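Local coordinates for probable porin (Pseudomonas aeruginosa, PDB 4FSP), which probably forms a beta-barrel channel of the OprD porin family that lets small solutes across the outer membrane, at residues A[332-337]-A[368-373]; A[276-281]-A[324-329]; A[378-383]-A[398-403]; A[24-29]-A[402-407]; A[339-344]-A[360-365]. All coordinates share one frame; numbering follows the deposited sequence.

Interaction 1: A[332-337]-A[368-373]; sequences GVPGLS and VLQGGA. With C8E ((hydroxyethyloxy)tri(ethyloxy)octane), chain F.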
# COMPACT_ATOMS: atom_id res chain seq x y z
N GLY A 332 23.79 17.02 7.29
CA GLY A 332 24.67 16.70 8.40
C GLY A 332 24.25 15.54 9.28
O GLY A 332 25.10 14.92 9.93
N VAL A 333 22.96 15.23 9.30
CA VAL A 333 22.41 14.23 10.22
C VAL A 333 21.77 13.04 9.49
O VAL A 333 20.54 12.93 9.42
CB VAL A 333 21.37 14.87 11.16
CG1 VAL A 333 21.16 14.02 12.40
CG2 VAL A 333 21.79 16.28 11.54
N PRO A 334 22.60 12.13 8.96
CA PRO A 334 22.05 11.00 8.22
C PRO A 334 21.23 10.10 9.14
O PRO A 334 21.54 9.98 10.33
CB PRO A 334 23.29 10.26 7.71
CG PRO A 334 24.36 10.62 8.68
CD PRO A 334 24.07 12.03 9.13
N GLY A 335 20.17 9.50 8.61
CA GLY A 335 19.29 8.68 9.42
C GLY A 335 18.10 9.46 9.95
O GLY A 335 17.10 8.86 10.36
N LEU A 336 18.19 10.78 9.95
CA LEU A 336 17.10 11.62 10.44
C LEU A 336 16.30 12.18 9.28
O LEU A 336 16.83 12.84 8.39
CB LEU A 336 17.63 12.78 11.30
CG LEU A 336 16.54 13.62 11.99
CD1 LEU A 336 15.77 12.75 12.98
CD2 LEU A 336 17.11 14.87 12.70
N SER A 337 15.00 11.91 9.29
CA SER A 337 14.12 12.44 8.26
C SER A 337 12.87 12.95 8.94
O SER A 337 12.54 12.53 10.05
CB SER A 337 13.73 11.34 7.28
OG SER A 337 13.12 10.26 7.97
N VAL A 368 17.24 6.56 12.27
CA VAL A 368 17.91 5.27 12.21
C VAL A 368 19.34 5.41 12.69
O VAL A 368 20.12 6.18 12.12
CB VAL A 368 17.97 4.76 10.77
CG1 VAL A 368 18.56 3.35 10.75
CG2 VAL A 368 16.60 4.79 10.12
N LEU A 369 19.71 4.67 13.74
CA LEU A 369 21.07 4.71 14.25
C LEU A 369 22.07 4.37 13.14
O LEU A 369 21.85 3.45 12.36
CB LEU A 369 21.24 3.76 15.43
CG LEU A 369 20.21 3.92 16.55
CD1 LEU A 369 20.59 3.06 17.74
CD2 LEU A 369 20.06 5.37 16.97
N GLN A 370 23.15 5.15 13.05
CA GLN A 370 24.08 5.02 11.93
C GLN A 370 25.35 4.24 12.28
O GLN A 370 26.16 3.97 11.40
CB GLN A 370 24.48 6.40 11.42
CG GLN A 370 23.30 7.23 10.96
CD GLN A 370 22.63 6.65 9.75
OE1 GLN A 370 23.21 6.60 8.67
NE2 GLN A 370 21.39 6.19 9.92
N GLY A 371 25.50 3.88 13.55
CA GLY A 371 26.69 3.19 14.00
C GLY A 371 26.57 2.66 15.41
O GLY A 371 25.59 2.94 16.10
N GLY A 372 27.57 1.91 15.86
CA GLY A 372 27.52 1.26 17.15
C GLY A 372 26.89 -0.12 17.01
O GLY A 372 26.65 -0.60 15.89
N ALA A 373 26.62 -0.75 18.15
CA ALA A 373 26.02 -2.08 18.16
C ALA A 373 24.64 -2.09 17.51
O ALA A 373 24.31 -2.99 16.74
CB ALA A 373 25.93 -2.60 19.59
C7 C8E F . 12.15 18.46 14.46
C8 C8E F . 13.18 18.63 13.35
O9 C8E F . 14.38 19.22 13.81
C10 C8E F . 15.52 18.41 13.59
C11 C8E F . 16.58 19.20 12.82
O12 C8E F . 17.74 19.46 13.58
C13 C8E F . 18.93 19.34 12.83
C14 C8E F . 20.16 19.27 13.73
O15 C8E F . 21.01 20.38 13.49
C16 C8E F . 22.25 20.39 14.18
C17 C8E F . 22.89 19.01 14.23
O18 C8E F . 23.78 18.87 13.15
C19 C8E F . 25.04 19.44 13.42
C20 C8E F . 26.12 18.43 13.08
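Gly335 and Val368 make the closest backbone approach of the two segments, with CA atoms 4.6 Å apart, and a single hydrogen bond joins them. Val368 N donates to Gly335 O over 3.0 Å; the bond is bent (141° at the hydrogen), and the nitrogen stands above the carbonyl plane. Gly335 is the third residue of a type II turn from Val333 to Leu336. Its positive phi (94°) suits glycine, and a beta carbon there would collide with Val368 O and the Gln370 amide.

The Gln370 amide packs against this bare CA, NE2 lying 3.3 Å from Gly335 CA. A turn about the CB-CG bond (chi2 -66°) helps fold the amide back toward its own segment, where NE2 donates to Val368 O; their 2.5 Å separation is shorter than expected and its exact value doubtful. Gln370 CG rests 3.3 Å from Pro334 O. On the turn, Val333 CG2 touches O18 of a bound detergent molecule at 3.6 Å.

At the surface, the turn between strands 318-327 and 336-346 thus meets the loop leaving strand 358-368, on the side of the barrel where the chain termini lie, consistent with the short periplasmic turns of porins. Leu336 packs on Phe328 and on Leu365 and Tyr367 of the neighbouring strand.

Interaction 2: A[276-281]-A[324-329]; sequences NGQAFG and YDCDFA. With C8E ((hydroxyethyloxy)tri(ethyloxy)octane), chain C; C8E ((hydroxyethyloxy)tri(ethyloxy)octane), chain F.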
# COMPACT_ATOMS: atom_id res chain seq x y z
N ASN A 276 19.02 18.78 -2.27
CA ASN A 276 19.48 18.88 -0.88
C ASN A 276 18.63 18.13 0.15
O ASN A 276 18.75 18.38 1.35
CB ASN A 276 19.72 20.34 -0.45
CG ASN A 276 18.44 21.16 -0.35
OD1 ASN A 276 17.35 20.63 -0.13
ND2 ASN A 276 18.57 22.48 -0.50
N GLY A 277 17.77 17.23 -0.31
CA GLY A 277 17.00 16.39 0.59
C GLY A 277 15.59 16.88 0.90
O GLY A 277 14.86 16.23 1.66
N GLN A 278 15.19 18.00 0.32
CA GLN A 278 13.85 18.52 0.56
C GLN A 278 12.88 18.13 -0.55
O GLN A 278 13.28 17.93 -1.69
CB GLN A 278 13.88 20.04 0.72
CG GLN A 278 14.55 20.50 2.00
CD GLN A 278 14.46 21.99 2.19
OE1 GLN A 278 13.69 22.49 3.01
NE2 GLN A 278 15.26 22.72 1.42
N ALA A 279 11.60 18.05 -0.20
CA ALA A 279 10.54 17.81 -1.18
C ALA A 279 9.28 18.59 -0.84
O ALA A 279 8.87 18.65 0.32
CB ALA A 279 10.23 16.30 -1.29
N PHE A 280 8.67 19.18 -1.86
CA PHE A 280 7.41 19.88 -1.67
C PHE A 280 6.36 19.26 -2.58
O PHE A 280 6.58 19.07 -3.77
CB PHE A 280 7.55 21.37 -2.00
CG PHE A 280 8.67 22.06 -1.27
CD1 PHE A 280 9.96 22.04 -1.76
CD2 PHE A 280 8.42 22.78 -0.12
CE1 PHE A 280 10.98 22.70 -1.11
CE2 PHE A 280 9.44 23.44 0.54
CZ PHE A 280 10.72 23.40 0.04
N GLY A 281 5.21 18.94 -2.01
CA GLY A 281 4.22 18.19 -2.74
C GLY A 281 2.85 18.82 -2.63
O GLY A 281 2.48 19.39 -1.61
N TYR A 324 5.46 18.44 2.98
CA TYR A 324 6.87 18.77 2.98
C TYR A 324 7.68 17.62 3.57
O TYR A 324 7.36 17.13 4.66
CB TYR A 324 7.11 20.02 3.81
CG TYR A 324 8.57 20.31 4.06
CD1 TYR A 324 9.34 20.96 3.10
CD2 TYR A 324 9.17 19.96 5.25
CE1 TYR A 324 10.67 21.23 3.32
CE2 TYR A 324 10.52 20.23 5.48
CZ TYR A 324 11.26 20.88 4.50
OH TYR A 324 12.59 21.16 4.70
N ASP A 325 8.73 17.20 2.86
CA ASP A 325 9.68 16.22 3.39
C ASP A 325 11.06 16.83 3.52
O ASP A 325 11.44 17.69 2.71
CB ASP A 325 9.79 15.00 2.47
CG ASP A 325 8.51 14.22 2.37
OD1 ASP A 325 7.60 14.64 1.60
OD2 ASP A 325 8.40 13.19 3.06
N CYS A 326 11.80 16.39 4.52
CA CYS A 326 13.19 16.79 4.69
C CYS A 326 14.07 15.63 5.15
O CYS A 326 13.76 14.97 6.14
CB CYS A 326 13.32 17.96 5.67
SG CYS A 326 15.02 18.54 5.86
N ASP A 327 15.16 15.40 4.42
CA ASP A 327 16.19 14.44 4.81
C ASP A 327 17.34 15.25 5.39
O ASP A 327 17.87 16.14 4.72
CB ASP A 327 16.67 13.66 3.58
CG ASP A 327 17.58 12.49 3.95
OD1 ASP A 327 18.10 12.44 5.08
OD2 ASP A 327 17.79 11.60 3.09
N PHE A 328 17.72 14.96 6.62
CA PHE A 328 18.80 15.73 7.23
C PHE A 328 20.15 15.12 6.91
O PHE A 328 21.17 15.55 7.44
CB PHE A 328 18.57 15.89 8.74
CG PHE A 328 17.30 16.62 9.07
CD1 PHE A 328 17.26 18.01 9.05
CD2 PHE A 328 16.14 15.93 9.39
CE1 PHE A 328 16.08 18.70 9.34
CE2 PHE A 328 14.96 16.61 9.68
CZ PHE A 328 14.93 18.00 9.66
N ALA A 329 20.17 14.14 6.02
CA ALA A 329 21.42 13.48 5.65
C ALA A 329 22.40 14.39 4.92
O ALA A 329 23.48 14.69 5.45
CB ALA A 329 21.16 12.17 4.87
C1 C8E C . 6.88 22.99 7.56
C2 C8E C . 7.42 23.72 6.34
C3 C8E C . 8.95 23.80 6.38
C4 C8E C . 9.53 24.40 5.10
C5 C8E C . 11.05 24.60 5.19
C6 C8E C . 11.60 24.93 3.81
C7 C8E C . 13.05 25.39 3.79
C8 C8E C . 13.40 25.72 2.34
O9 C8E C . 14.52 26.57 2.19
C10 C8E C . 15.63 25.88 1.65
C11 C8E C . 15.74 26.15 0.15
O12 C8E C . 16.45 25.09 -0.45
C7 C8E F . 12.15 18.46 14.46
C8 C8E F . 13.18 18.63 13.35
O9 C8E F . 14.38 19.22 13.81
C10 C8E F . 15.52 18.41 13.59
C11 C8E F . 16.58 19.20 12.82
O12 C8E F . 17.74 19.46 13.58
C13 C8E F . 18.93 19.34 12.83
C14 C8E F . 20.16 19.27 13.73
O15 C8E F . 21.01 20.38 13.49
C16 C8E F . 22.25 20.39 14.18
C17 C8E F . 22.89 19.01 14.23
O18 C8E F . 23.78 18.87 13.15
C19 C8E F . 25.04 19.44 13.42
C20 C8E F . 26.12 18.43 13.08
O HOH W 1 6.81 16.62 -0.17
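Gln278 and Tyr324 meet through their polar ends: the tyrosine OH donates to Gln278 OE1, which lies at the edge of the ring in its plane. The 2.4 Å between Tyr324 OH and Gln278 OE1 is too short to be taken literally. With CG anti to the backbone N (chi1 170°), Tyr324 slants across toward Gln278, and amide and ring planes stand 87° apart. Asn276 OD1 takes weak bonds from both Gln278 N and NE2, and Asn276 ND2 makes a weak one to detergent O12.

Along the backbone, Ala279 and Asp325 form the hydrogen-bonded pair, with N to O distances of 2.9 Å both ways, and Gly277 O accepts from Asp327 N. Asp327 OD1 takes the amide of Ala329, making an Asx turn as the strand ends. The carboxylate of Asp325 has Arg323 as its salt-bridge partner; a water lies 2.8 Å from Asp325 OD1 and may donate to it, though it has more acceptors in reach than protons.

Phe280 CE2 lies 3.6 Å from Tyr324 CD1, the two rings oblique. Over one face of the tyrosine runs the detergent alkyl chain. An antiparallel strand pair with tyrosine and phenylalanine on its detergent-covered face is characteristic of the lipid-facing wall of an outer-membrane beta-barrel.

Interaction 3: A[378-383]-A[398-403]; sequences GLVWRN and RLYLTY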
# COMPACT_ATOMS: atom_id res chain seq x y z
N GLY A 378 15.64 1.45 14.16
CA GLY A 378 14.81 2.49 13.58
C GLY A 378 13.74 2.94 14.56
O GLY A 378 13.03 2.11 15.14
N LEU A 379 13.65 4.25 14.76
CA LEU A 379 12.56 4.83 15.52
C LEU A 379 11.69 5.64 14.57
O LEU A 379 12.18 6.50 13.82
CB LEU A 379 13.08 5.72 16.66
CG LEU A 379 13.92 5.08 17.77
CD1 LEU A 379 15.42 5.25 17.49
CD2 LEU A 379 13.55 5.65 19.14
N VAL A 380 10.39 5.37 14.60
CA VAL A 380 9.46 6.12 13.78
C VAL A 380 8.33 6.60 14.67
O VAL A 380 7.79 5.83 15.47
CB VAL A 380 8.90 5.27 12.61
CG1 VAL A 380 7.93 6.10 11.78
CG2 VAL A 380 10.02 4.75 11.72
N TRP A 381 7.98 7.87 14.52
CA TRP A 381 6.87 8.46 15.25
C TRP A 381 5.92 9.09 14.25
O TRP A 381 6.30 10.01 13.53
CB TRP A 381 7.37 9.54 16.22
CG TRP A 381 6.28 10.23 16.98
CD1 TRP A 381 5.04 9.74 17.25
CD2 TRP A 381 6.34 11.54 17.59
NE1 TRP A 381 4.32 10.66 17.98
CE2 TRP A 381 5.09 11.77 18.20
CE3 TRP A 381 7.33 12.53 17.66
CZ2 TRP A 381 4.80 12.96 18.88
CZ3 TRP A 381 7.04 13.71 18.34
CH2 TRP A 381 5.79 13.91 18.93
N ARG A 382 4.69 8.58 14.20
CA ARG A 382 3.66 9.15 13.32
C ARG A 382 2.50 9.71 14.14
O ARG A 382 1.81 8.98 14.87
CB ARG A 382 3.17 8.11 12.31
CG ARG A 382 4.31 7.42 11.56
CD ARG A 382 3.80 6.31 10.65
NE ARG A 382 2.90 6.84 9.63
CZ ARG A 382 1.77 6.24 9.25
NH1 ARG A 382 1.41 5.08 9.80
NH2 ARG A 382 1.02 6.80 8.31
N ASN A 383 2.31 11.02 14.03
CA ASN A 383 1.27 11.69 14.79
C ASN A 383 0.22 12.29 13.86
O ASN A 383 0.55 12.79 12.79
CB ASN A 383 1.89 12.78 15.65
CG ASN A 383 0.85 13.72 16.22
OD1 ASN A 383 0.50 14.72 15.60
ND2 ASN A 383 0.38 13.41 17.42
N ARG A 398 1.38 6.82 16.53
CA ARG A 398 1.93 5.49 16.29
C ARG A 398 3.44 5.57 16.41
O ARG A 398 4.07 6.51 15.91
CB ARG A 398 1.54 4.99 14.90
CG ARG A 398 0.09 4.60 14.77
CD ARG A 398 -0.28 4.45 13.31
NE ARG A 398 -1.71 4.25 13.09
CZ ARG A 398 -2.26 3.07 12.87
NH1 ARG A 398 -1.51 1.97 12.87
NH2 ARG A 398 -3.57 2.98 12.67
N LEU A 399 3.99 4.57 17.07
CA LEU A 399 5.41 4.50 17.38
C LEU A 399 5.93 3.15 16.92
O LEU A 399 5.32 2.11 17.18
CB LEU A 399 5.64 4.62 18.90
CG LEU A 399 5.65 6.04 19.47
CD1 LEU A 399 5.59 6.00 20.99
CD2 LEU A 399 6.89 6.75 18.99
N TYR A 400 7.06 3.17 16.22
CA TYR A 400 7.62 1.93 15.71
C TYR A 400 9.09 1.90 16.05
O TYR A 400 9.83 2.86 15.78
CB TYR A 400 7.46 1.84 14.19
CG TYR A 400 6.08 2.11 13.65
CD1 TYR A 400 5.65 3.42 13.43
CD2 TYR A 400 5.20 1.07 13.34
CE1 TYR A 400 4.38 3.68 12.92
CE2 TYR A 400 3.93 1.33 12.84
CZ TYR A 400 3.53 2.64 12.63
OH TYR A 400 2.26 2.90 12.13
N LEU A 401 9.50 0.80 16.65
CA LEU A 401 10.89 0.48 16.86
C LEU A 401 11.16 -0.71 15.97
O LEU A 401 10.51 -1.75 16.11
CB LEU A 401 11.10 0.09 18.32
CG LEU A 401 12.54 0.03 18.83
CD1 LEU A 401 13.29 1.26 18.36
CD2 LEU A 401 12.53 -0.02 20.35
N THR A 402 12.07 -0.57 15.01
CA THR A 402 12.33 -1.66 14.07
C THR A 402 13.79 -2.05 14.05
O THR A 402 14.69 -1.21 14.21
CB THR A 402 11.94 -1.32 12.62
OG1 THR A 402 12.69 -0.18 12.18
CG2 THR A 402 10.46 -1.04 12.51
N TYR A 403 14.01 -3.34 13.86
CA TYR A 403 15.34 -3.88 13.65
C TYR A 403 15.27 -5.04 12.66
O TYR A 403 14.42 -5.93 12.79
CB TYR A 403 15.97 -4.33 14.97
CG TYR A 403 17.44 -4.60 14.84
CD1 TYR A 403 18.34 -3.56 14.73
CD2 TYR A 403 17.92 -5.90 14.79
CE1 TYR A 403 19.69 -3.80 14.60
CE2 TYR A 403 19.27 -6.15 14.65
CZ TYR A 403 20.15 -5.10 14.56
OH TYR A 403 21.50 -5.33 14.42
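Gly378 to Arg382 pair with Arg398 to Thr402 through six backbone hydrogen bonds. Gly378 with Thr402, Val380 with Tyr400 and Arg382 with Arg398 are the hydrogen-bonded pairs; the strands run at 169° to each other.

Apolar contacts divide between the two faces. On one, Leu379 CG lies alongside Leu401 CD1 at 3.9 Å, and Leu399 CD2 reaches Trp381 CD1 at the same distance, while the indole NE1 bonds to Asn397. On the other, Tyr400 CD1 rests on Val380 CB at 3.8 Å.

Polar contacts gather beyond that tyrosine. Arg382 CD lies 3.5 Å from Tyr400 CE1, and a bend about the CG-CD bond (chi3 61°) helps turn Arg382 NH1 to Tyr400 OH at 3.3 Å, in the guanidinium plane. Tyr400 OH also bonds to Gly138 O. Arg398 runs beside Arg382 and pairs with Glu396.

Leucine and tryptophan occupy one side of this barrel hairpin; arginines, with Tyr400 and Val380, the other, as expected for a porin wall between membrane and channel. The guanidiniums could lend positive charge to the inner side, offset in part by Glu396.

Interaction 4: A[24-29]-A[402-407]; sequences RASLAL and TYELPL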
# COMPACT_ATOMS: atom_id res chain seq x y z
N ARG A 24 18.08 -17.04 0.87
CA ARG A 24 18.38 -16.04 1.88
C ARG A 24 17.24 -15.88 2.88
O ARG A 24 16.09 -16.24 2.62
CB ARG A 24 18.70 -14.69 1.24
CG ARG A 24 17.56 -14.09 0.47
CD ARG A 24 18.07 -12.98 -0.43
NE ARG A 24 17.06 -11.97 -0.69
CZ ARG A 24 16.10 -12.08 -1.61
NH1 ARG A 24 16.03 -13.18 -2.35
NH2 ARG A 24 15.22 -11.10 -1.79
N ALA A 25 17.56 -15.34 4.05
CA ALA A 25 16.54 -15.13 5.05
C ALA A 25 16.96 -14.05 6.03
O ALA A 25 18.16 -13.77 6.20
CB ALA A 25 16.22 -16.43 5.79
N SER A 26 15.96 -13.45 6.65
CA SER A 26 16.18 -12.43 7.66
C SER A 26 15.09 -12.53 8.71
O SER A 26 14.01 -13.11 8.49
CB SER A 26 16.13 -11.05 7.03
OG SER A 26 14.87 -10.85 6.42
N LEU A 27 15.38 -11.94 9.86
CA LEU A 27 14.45 -11.85 10.96
C LEU A 27 14.19 -10.37 11.17
O LEU A 27 15.14 -9.59 11.39
CB LEU A 27 15.09 -12.44 12.21
CG LEU A 27 14.41 -12.12 13.55
CD1 LEU A 27 13.07 -12.82 13.63
CD2 LEU A 27 15.30 -12.53 14.72
N ALA A 28 12.93 -9.95 11.12
CA ALA A 28 12.59 -8.56 11.45
C ALA A 28 11.96 -8.44 12.83
O ALA A 28 11.08 -9.23 13.20
CB ALA A 28 11.67 -7.94 10.38
N LEU A 29 12.44 -7.47 13.61
CA LEU A 29 11.92 -7.23 14.95
C LEU A 29 11.17 -5.92 14.95
O LEU A 29 11.69 -4.89 14.51
CB LEU A 29 13.07 -7.16 15.95
CG LEU A 29 13.86 -8.45 16.17
CD1 LEU A 29 15.01 -8.23 17.13
CD2 LEU A 29 12.93 -9.50 16.72
N THR A 402 12.07 -0.57 15.01
CA THR A 402 12.33 -1.66 14.07
C THR A 402 13.79 -2.05 14.05
O THR A 402 14.69 -1.21 14.21
CB THR A 402 11.94 -1.32 12.62
OG1 THR A 402 12.69 -0.18 12.18
CG2 THR A 402 10.46 -1.04 12.51
N TYR A 403 14.01 -3.34 13.86
CA TYR A 403 15.34 -3.88 13.65
C TYR A 403 15.27 -5.04 12.66
O TYR A 403 14.42 -5.93 12.79
CB TYR A 403 15.97 -4.33 14.97
CG TYR A 403 17.44 -4.60 14.84
CD1 TYR A 403 18.34 -3.56 14.73
CD2 TYR A 403 17.92 -5.90 14.79
CE1 TYR A 403 19.69 -3.80 14.60
CE2 TYR A 403 19.27 -6.15 14.65
CZ TYR A 403 20.15 -5.10 14.56
OH TYR A 403 21.50 -5.33 14.42
N GLU A 404 16.17 -5.03 11.68
CA GLU A 404 16.24 -6.07 10.65
C GLU A 404 17.55 -6.86 10.74
O GLU A 404 18.63 -6.29 10.58
CB GLU A 404 16.11 -5.45 9.26
CG GLU A 404 16.47 -6.38 8.11
CD GLU A 404 15.30 -7.22 7.66
OE1 GLU A 404 14.42 -7.50 8.50
OE2 GLU A 404 15.24 -7.57 6.46
N LEU A 405 17.44 -8.17 10.97
CA LEU A 405 18.61 -9.02 11.18
C LEU A 405 18.73 -10.08 10.10
O LEU A 405 17.90 -11.00 10.04
CB LEU A 405 18.52 -9.69 12.55
CG LEU A 405 19.57 -10.75 12.90
CD1 LEU A 405 20.95 -10.12 13.05
CD2 LEU A 405 19.18 -11.50 14.17
N PRO A 406 19.75 -9.97 9.23
CA PRO A 406 20.00 -10.98 8.18
C PRO A 406 20.52 -12.28 8.77
O PRO A 406 21.47 -12.24 9.55
CB PRO A 406 21.09 -10.32 7.33
CG PRO A 406 21.78 -9.38 8.25
CD PRO A 406 20.70 -8.85 9.16
N LEU A 407 19.92 -13.41 8.41
CA LEU A 407 20.32 -14.70 8.97
C LEU A 407 21.31 -15.41 8.06
O LEU A 407 22.34 -15.90 8.52
CB LEU A 407 19.10 -15.57 9.21
CG LEU A 407 18.06 -14.87 10.09
CD1 LEU A 407 16.71 -15.58 10.04
CD2 LEU A 407 18.57 -14.78 11.51
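Ser26 and Ala28 receive the side chain of Glu404 across the strand pair. Its CB leads to a CG anti to the backbone N (chi1 167°), and a bend at the next bond (chi2 87°) turns the carboxylate back over the 24-29 strand. There Glu404 CD lies 3.9 Å from Ser26 OG. The two oxygens then part: OE1 sits 3.4 Å from Ala28 CB, an apolar neighbour, whereas OE2 approaches Ser26 OG at 3.3 Å, a weak contact whose hydroxyl proton has another acceptor within reach.

Beneath this side chain the strands are antiparallel, with Leu27 and Leu405 bonded to each other through N and O in both directions, and Leu29 and Tyr403 likewise. Leu29 N bonds to Tyr403 O at a short 2.6 Å. Strand 24-38 stands near the N-terminus and strand 394-406 at the C-terminal end, so this pairing joins the first and last strands and closes the barrel, the seam expected of an outer-membrane porin.

On the face away from Glu404, Leu27 CD2 meets Leu405 CD2 at 4.1 Å, and Leu29 CB lies 4.2 Å from Tyr403 CB. A bound detergent molecule touches Leu27 as well. Past the last strand residues, Leu407 N still donates to Ala25 O at 2.8 Å, and its side chain folds over the backbone of Ser26 and Leu27, Leu407 CD1 coming 3.7 Å from Ser26 C. Leu407 also packs on Phe56 of strand 47-59.

Interaction 5: A[339-344]-A[360-365]; sequences MTRYFS and ERDSDL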
# COMPACT_ATOMS: atom_id res chain seq x y z
N MET A 339 8.65 14.41 7.93
CA MET A 339 7.60 14.69 6.95
C MET A 339 6.41 15.33 7.64
O MET A 339 6.08 14.97 8.77
CB MET A 339 7.17 13.41 6.21
CG MET A 339 6.08 13.61 5.14
SD MET A 339 4.38 13.70 5.77
CE MET A 339 4.00 11.95 5.92
N THR A 340 5.77 16.28 6.97
CA THR A 340 4.52 16.86 7.44
C THR A 340 3.60 17.05 6.26
O THR A 340 4.04 17.42 5.18
CB THR A 340 4.71 18.25 8.04
OG1 THR A 340 5.99 18.33 8.66
CG2 THR A 340 3.61 18.52 9.05
N ARG A 341 2.30 16.84 6.47
CA ARG A 341 1.34 17.05 5.39
C ARG A 341 0.00 17.50 5.95
O ARG A 341 -0.37 17.17 7.09
CB ARG A 341 1.18 15.78 4.54
CG ARG A 341 0.83 14.52 5.36
CD ARG A 341 0.77 13.27 4.47
NE ARG A 341 0.52 12.06 5.26
CZ ARG A 341 0.62 10.82 4.79
NH1 ARG A 341 0.94 10.62 3.52
NH2 ARG A 341 0.38 9.79 5.59
N TYR A 342 -0.72 18.25 5.15
CA TYR A 342 -2.01 18.75 5.55
C TYR A 342 -2.99 18.46 4.42
O TYR A 342 -2.68 18.70 3.24
CB TYR A 342 -1.92 20.25 5.85
CG TYR A 342 -3.25 20.87 6.15
CD1 TYR A 342 -3.84 20.72 7.40
CD2 TYR A 342 -3.93 21.61 5.19
CE1 TYR A 342 -5.07 21.29 7.68
CE2 TYR A 342 -5.15 22.18 5.46
CZ TYR A 342 -5.72 22.02 6.70
OH TYR A 342 -6.94 22.58 6.98
N PHE A 343 -4.16 17.92 4.77
CA PHE A 343 -5.20 17.65 3.79
C PHE A 343 -6.44 18.41 4.20
O PHE A 343 -6.78 18.45 5.39
CB PHE A 343 -5.66 16.18 3.78
CG PHE A 343 -4.56 15.15 3.76
CD1 PHE A 343 -3.95 14.74 4.95
CD2 PHE A 343 -4.22 14.52 2.57
CE1 PHE A 343 -2.98 13.74 4.93
CE2 PHE A 343 -3.24 13.53 2.56
CZ PHE A 343 -2.62 13.14 3.73
N SER A 344 -7.17 18.93 3.22
CA SER A 344 -8.44 19.59 3.48
C SER A 344 -9.50 19.10 2.49
O SER A 344 -9.29 19.14 1.27
CB SER A 344 -8.29 21.10 3.38
OG SER A 344 -9.56 21.74 3.42
N GLU A 360 -7.07 16.93 8.01
CA GLU A 360 -6.12 16.10 8.74
C GLU A 360 -4.71 16.67 8.61
O GLU A 360 -4.30 17.09 7.52
CB GLU A 360 -6.15 14.64 8.23
CG GLU A 360 -5.19 13.70 8.99
CD GLU A 360 -5.39 12.20 8.68
OE1 GLU A 360 -6.50 11.79 8.26
OE2 GLU A 360 -4.43 11.42 8.87
N ARG A 361 -3.97 16.70 9.71
CA ARG A 361 -2.54 17.04 9.68
C ARG A 361 -1.74 15.87 10.22
O ARG A 361 -1.98 15.41 11.34
CB ARG A 361 -2.23 18.32 10.48
CG ARG A 361 -0.80 18.37 11.06
CD ARG A 361 -0.35 19.76 11.46
NE ARG A 361 0.00 20.56 10.29
CZ ARG A 361 1.22 21.05 10.04
NH1 ARG A 361 2.21 20.84 10.89
NH2 ARG A 361 1.43 21.76 8.94
N ASP A 362 -0.81 15.37 9.41
CA ASP A 362 0.07 14.29 9.86
C ASP A 362 1.46 14.86 9.97
O ASP A 362 1.85 15.73 9.18
CB ASP A 362 0.11 13.13 8.85
CG ASP A 362 -1.23 12.45 8.67
OD1 ASP A 362 -2.08 12.58 9.58
OD2 ASP A 362 -1.42 11.80 7.61
N SER A 363 2.19 14.38 10.96
CA SER A 363 3.60 14.67 11.12
C SER A 363 4.32 13.35 11.36
O SER A 363 3.78 12.45 12.01
CB SER A 363 3.83 15.62 12.29
OG SER A 363 3.34 16.92 11.99
N ASP A 364 5.53 13.24 10.84
CA ASP A 364 6.24 11.98 10.85
C ASP A 364 7.69 12.32 11.16
O ASP A 364 8.28 13.21 10.54
CB ASP A 364 6.03 11.33 9.47
CG ASP A 364 6.91 10.14 9.21
OD1 ASP A 364 8.15 10.26 9.29
OD2 ASP A 364 6.35 9.07 8.88
N LEU A 365 8.25 11.66 12.17
CA LEU A 365 9.66 11.84 12.49
C LEU A 365 10.33 10.48 12.58
O LEU A 365 9.81 9.53 13.21
CB LEU A 365 9.84 12.63 13.79
CG LEU A 365 11.28 12.99 14.19
CD1 LEU A 365 11.93 13.82 13.08
CD2 LEU A 365 11.34 13.74 15.53
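Arg341 and Asp362 form a salt bridge across the strand pair, with Arg341 NE donating to Asp362 OD2 at 3.1 Å through the anti lone pair of the carboxylate oxygen. Arg341 NH2 adds a weak bond to the same OD2 at 3.4 Å. The arginine chain is extended from CG to NE, and the guanidinium and carboxylate planes are turned 62° apart. Met339 CE lies over one face of this guanidinium, and the edge of the Phe343 ring brings CE1 to 3.7 Å from Asp362 OD2.

Around that ion pair, Asp362 OD2 takes a further bond from Gln308 N, and Glu360 OE1 and OE2 accept from Asn310 N and Tyr309 N. A loop thus docks its backbone amides against both acids of this barrel-wall hairpin, consistent with an inward-folded loop in a porin. Glu360 OE2 and Asp362 OD1 stand only 2.7 Å apart, which suggests that one of the acids holds a proton. On the other face of the strands, Thr340 CG2 packs over the Arg361 guanidinium, 3.3 Å from Arg361 NH1.

Backbone bonds pair Met339 with Asp364, Arg341 with Asp362 and Phe343 with Glu360. The hairpin is flanked by strand 318-327, whose Arg323 touches Met339 and Arg341, and by strand 378-388, whose Arg382 touches Arg341 and Asp364.

Overall arrangement
Interactions 2 to 5 are antiparallel strand pairings in the barrel wall; interaction 1 joins the connections at the strand ends through one backbone bond. Strand 336-346 serves both interactions 1 and 5, and strand 394-406 both 3 and 4. Backbone hydrogen bonds link interactions 2 and 5 between Tyr324 and Thr340, and 5 and 3 through Trp381 with Leu365 and Asn383 with Ser363, making a continuous run of strands. Interactions 5 and 2 are both partly buried, 5 more so; 5 relies on charged groups, while 2 borders detergent. Interactions 1, 3 and 4 are surface contacts, with leucines prominent in the latter two. Interaction 4 spans nearly the whole sequence.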